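Local coordinates for protein probable thioesterase (Thermus thermophilus, PDB 1Z54) that probably hydrolyses fatty acyl-CoA thioesters, as a hot-dog-fold member of the 4-hydroxybenzoyl-CoA thioesterase family, at residues A[23-26]-A[27-30]; A[66-69]-A[70-73]. All blocks are in the same frame, centred on the assembly; numbering follows the deposited sequence.

How the contacts relate
Contact 1 is the first turns of the helix 24-39, which packs on the antiparallel sheet of a hot-dog fold; contact 2 comes later in the chain, a beta turn in the loop after strand 52-63, together with the first residues of strand 72-82. Their centres lie about 13 Å apart, and they meet where Tyr25 OH of contact 1 packs against Ala67 N of contact 2 at 3.4 Å. Both also touch the third subunit of the four-chain assembly, through Val27, Tyr28 and Glu30 in contact 1 and Phe69 in contact 2. A glycerol, probably from the crystallisation liquor, is hydrogen-bonded to Glu30 OE1; such molecules often mark pockets.

Contact 1. Residues A[23-26]-A[27-30]; sequences SVYA and VYLE
Val24 O takes the N-H of Tyr28 at 3.2 Å, and the i-to-i+4 ladder continues from Tyr25 O to Leu29 N (2.8 Å) and from Ala26 O to Glu30 N, with Val27 N adding a weak bond to Val24 O. On the side chains, Val24 lays its CG1 methyl over one face of the Tyr28 ring, a CH-pi contact 3.8 Å from the centroid and displaced toward the CE2 and CZ rim. That methyl lies anti to the backbone N (chi1 172°), which carries it forward along the helix to the ring one turn on. Tyr28 in turn directs its edge at the face of Tyr25 in a tilted edge-to-face pair, centroids 5.8 Å apart, the planes at 58° and not perpendicular. This is the opening of the helix that the hot-dog fold wraps in its sheet: Ala26 and Leu29 pack on Leu59 of strand 52-63, while Phe63 meets the Tyr25 ring edge-to-face. The phenol of Tyr28 is hydrogen-bonded to Glu13. Glu30, its chain extended beyond CG, heads away from this turn, and its OE1 accepts a hydrogen bond from His21 NE2 of the second subunit.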
loop_
_atom_site.group_PDB
_atom_site.type_symbol
_atom_site.label_atom_id
_atom_site.label_comp_id
_atom_site.label_asym_id
_atom_site.label_seq_id
_atom_site.Cartn_x
_atom_site.Cartn_y
_atom_site.Cartn_z
ATOM N N SER A 23 -6.096 -4.994 5.606
ATOM C CA SER A 23 -4.700 -5.343 5.317
ATOM C C SER A 23 -3.751 -4.318 5.926
ATOM O O SER A 23 -2.586 -4.612 6.183
ATOM C CB SER A 23 -4.436 -5.443 3.806
ATOM O OG SER A 23 -4.444 -4.176 3.168
ATOM N N VAL A 24 -4.258 -3.118 6.172
ATOM C CA VAL A 24 -3.448 -2.052 6.748
ATOM C C VAL A 24 -3.005 -2.353 8.181
ATOM O O VAL A 24 -1.912 -1.969 8.596
ATOM C CB VAL A 24 -4.221 -0.715 6.695
ATOM C CG1 VAL A 24 -3.480 0.373 7.458
ATOM C CG2 VAL A 24 -4.391 -0.294 5.247
ATOM N N TYR A 25 -3.836 -3.070 8.930
ATOM C CA TYR A 25 -3.502 -3.376 10.317
ATOM C C TYR A 25 -2.149 -4.057 10.529
ATOM O O TYR A 25 -1.449 -3.761 11.500
ATOM C CB TYR A 25 -4.632 -4.190 10.942
ATOM C CG TYR A 25 -5.874 -3.355 11.215
ATOM C CD1 TYR A 25 -6.144 -2.865 12.495
ATOM C CD2 TYR A 25 -6.775 -3.049 10.189
ATOM C CE1 TYR A 25 -7.284 -2.093 12.752
ATOM C CE2 TYR A 25 -7.917 -2.280 10.433
ATOM C CZ TYR A 25 -8.167 -1.809 11.716
ATOM O OH TYR A 25 -9.309 -1.072 11.961
ATOM N N ALA A 26 -1.757 -4.945 9.624
ATOM C CA ALA A 26 -0.465 -5.607 9.768
ATOM C C ALA A 26 0.649 -4.558 9.710
ATOM O O ALA A 26 1.685 -4.716 10.344
ATOM C CB ALA A 26 -0.268 -6.647 8.666
ATOM N N VAL A 27 0.436 -3.495 8.938
ATOM C CA VAL A 27 1.428 -2.435 8.829
ATOM C C VAL A 27 1.488 -1.675 10.162
ATOM O O VAL A 27 2.571 -1.317 10.632
ATOM C CB VAL A 27 1.090 -1.470 7.666
ATOM C CG1 VAL A 27 1.997 -0.254 7.704
ATOM C CG2 VAL A 27 1.271 -2.198 6.326
ATOM N N TYR A 28 0.323 -1.438 10.763
ATOM C CA TYR A 28 0.252 -0.758 12.058
ATOM C C TYR A 28 0.974 -1.621 13.091
ATOM O O TYR A 28 1.697 -1.107 13.940
ATOM C CB TYR A 28 -1.199 -0.576 12.499
ATOM C CG TYR A 28 -2.006 0.446 11.732
ATOM C CD1 TYR A 28 -3.368 0.611 12.002
ATOM C CD2 TYR A 28 -1.428 1.262 10.758
ATOM C CE1 TYR A 28 -4.131 1.551 11.331
ATOM C CE2 TYR A 28 -2.191 2.216 10.077
ATOM C CZ TYR A 28 -3.547 2.354 10.375
ATOM O OH TYR A 28 -4.337 3.313 9.758
ATOM N N LEU A 29 0.777 -2.937 13.019
ATOM C CA LEU A 29 1.446 -3.852 13.945
ATOM C C LEU A 29 2.962 -3.773 13.766
ATOM O O LEU A 29 3.716 -3.806 14.738
ATOM C CB LEU A 29 0.991 -5.302 13.713
ATOM C CG LEU A 29 -0.490 -5.626 13.970
ATOM C CD1 LEU A 29 -0.689 -7.131 14.024
ATOM C CD2 LEU A 29 -0.936 -5.002 15.290
ATOM N N GLU A 30 3.400 -3.692 12.513
ATOM C CA GLU A 30 4.820 -3.612 12.207
ATOM C C GLU A 30 5.410 -2.318 12.764
ATOM O O GLU A 30 6.484 -2.324 13.354
ATOM C CB GLU A 30 5.041 -3.689 10.690
ATOM C CG GLU A 30 6.504 -3.517 10.244
ATOM C CD GLU A 30 6.670 -3.617 8.724
ATOM O OE1 GLU A 30 7.169 -4.655 8.232
ATOM O OE2 GLU A 30 6.283 -2.657 8.023
#

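Contact 2. Residues A[66-69]-A[70-73]; sequences PARF and GEVV
Over one face of the Phe69 ring lies Gly70 CA; Phe69 and Tyr11 meet edge-to-face, and Phe69 also packs on His45 of the third subunit and Gln16 of the fourth. Glu71 OE1 comes to the edge of the Arg68 guanidinium, near its plane but 4.4 Å from NH1, too far for a salt bridge. Residues 68-71 form a type II beta turn, closed by Glu71 N to Arg68 O at 3.0 Å. Gly70 takes the third position with a positive phi of 111°, where a side chain would collide with Phe69 O. The Glu71 side chain folds back across the turn: CG stands anti to the carbonyl carbon (chi1 -58°) and the chain runs on extended, bringing OE2 to the N-H of Arg68 at 2.9 Å, which meets it from above the carboxylate plane. The same oxygen makes a salt bridge with Arg95, which also bonds Pro66 O. With an alanine in place of Glu71, Arg68 N and Arg95 would probably each be left without their carboxylate partner. Further along, Val73 CG1 meets Ala67 CB at 3.9 Å. Both pack on Leu100 of strand 98-111, and backbone bonds from Glu71 to Val9 and from Val73 to Ile7 lead the chain into strand 72-82 beside strand 3-8.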
loop_
_atom_site.group_PDB
_atom_site.type_symbol
_atom_site.label_atom_id
_atom_site.label_comp_id
_atom_site.label_asym_id
_atom_site.label_seq_id
_atom_site.Cartn_x
_atom_site.Cartn_y
_atom_site.Cartn_z
ATOM N N PRO A 66 -13.948 -0.782 13.935
ATOM C CA PRO A 66 -13.103 -0.091 12.962
ATOM C C PRO A 66 -12.419 1.188 13.400
ATOM O O PRO A 66 -12.823 1.841 14.362
ATOM C CB PRO A 66 -14.061 0.154 11.805
ATOM C CG PRO A 66 -15.335 0.486 12.533
ATOM C CD PRO A 66 -15.378 -0.545 13.659
ATOM N N ALA A 67 -11.360 1.522 12.668
ATOM C CA ALA A 67 -10.606 2.742 12.882
ATOM C C ALA A 67 -11.013 3.581 11.674
ATOM O O ALA A 67 -11.353 3.033 10.625
ATOM C CB ALA A 67 -9.107 2.455 12.856
ATOM N N ARG A 68 -10.996 4.898 11.812
ATOM C CA ARG A 68 -11.390 5.761 10.702
ATOM C C ARG A 68 -10.447 6.934 10.478
ATOM O O ARG A 68 -9.704 7.336 11.385
ATOM C CB ARG A 68 -12.796 6.317 10.934
ATOM C CG ARG A 68 -13.898 5.284 10.962
ATOM C CD ARG A 68 -15.260 5.946 10.803
ATOM N NE ARG A 68 -16.335 4.959 10.730
ATOM C CZ ARG A 68 -16.783 4.260 11.770
ATOM N NH1 ARG A 68 -16.256 4.440 12.975
ATOM N NH2 ARG A 68 -17.751 3.370 11.604
ATOM N N PHE A 69 -10.482 7.481 9.264
ATOM C CA PHE A 69 -9.667 8.640 8.946
ATOM C C PHE A 69 -10.177 9.760 9.841
ATOM O O PHE A 69 -11.386 9.974 9.955
ATOM C CB PHE A 69 -9.831 9.050 7.487
ATOM C CG PHE A 69 -9.149 10.346 7.155
ATOM C CD1 PHE A 69 -9.891 11.471 6.807
ATOM C CD2 PHE A 69 -7.757 10.449 7.222
ATOM C CE1 PHE A 69 -9.257 12.686 6.529
ATOM C CE2 PHE A 69 -7.114 11.655 6.951
ATOM C CZ PHE A 69 -7.863 12.778 6.603
ATOM N N GLY A 70 -9.255 10.473 10.472
ATOM C CA GLY A 70 -9.638 11.538 11.373
ATOM C C GLY A 70 -9.294 11.126 12.791
ATOM O O GLY A 70 -9.219 11.966 13.688
ATOM N N GLU A 71 -9.070 9.830 12.995
ATOM C CA GLU A 71 -8.741 9.307 14.321
ATOM C C GLU A 71 -7.270 8.951 14.472
ATOM O O GLU A 71 -6.527 8.877 13.490
ATOM C CB GLU A 71 -9.562 8.050 14.618
ATOM C CG GLU A 71 -11.071 8.230 14.572
ATOM C CD GLU A 71 -11.815 6.902 14.623
ATOM O OE1 GLU A 71 -13.054 6.912 14.761
ATOM O OE2 GLU A 71 -11.162 5.842 14.517
ATOM N N VAL A 72 -6.866 8.731 15.720
ATOM C CA VAL A 72 -5.508 8.333 16.061
ATOM C C VAL A 72 -5.672 7.039 16.847
ATOM O O VAL A 72 -6.542 6.946 17.712
ATOM C CB VAL A 72 -4.811 9.391 16.941
ATOM C CG1 VAL A 72 -3.487 8.857 17.442
ATOM C CG2 VAL A 72 -4.583 10.677 16.134
ATOM N N VAL A 73 -4.873 6.026 16.533
ATOM C CA VAL A 73 -4.985 4.756 17.241
ATOM C C VAL A 73 -3.747 4.467 18.058
ATOM O O VAL A 73 -2.648 4.926 17.739
ATOM C CB VAL A 73 -5.187 3.553 16.283
ATOM C CG1 VAL A 73 -6.504 3.667 15.566
ATOM C CG2 VAL A 73 -4.022 3.474 15.300
#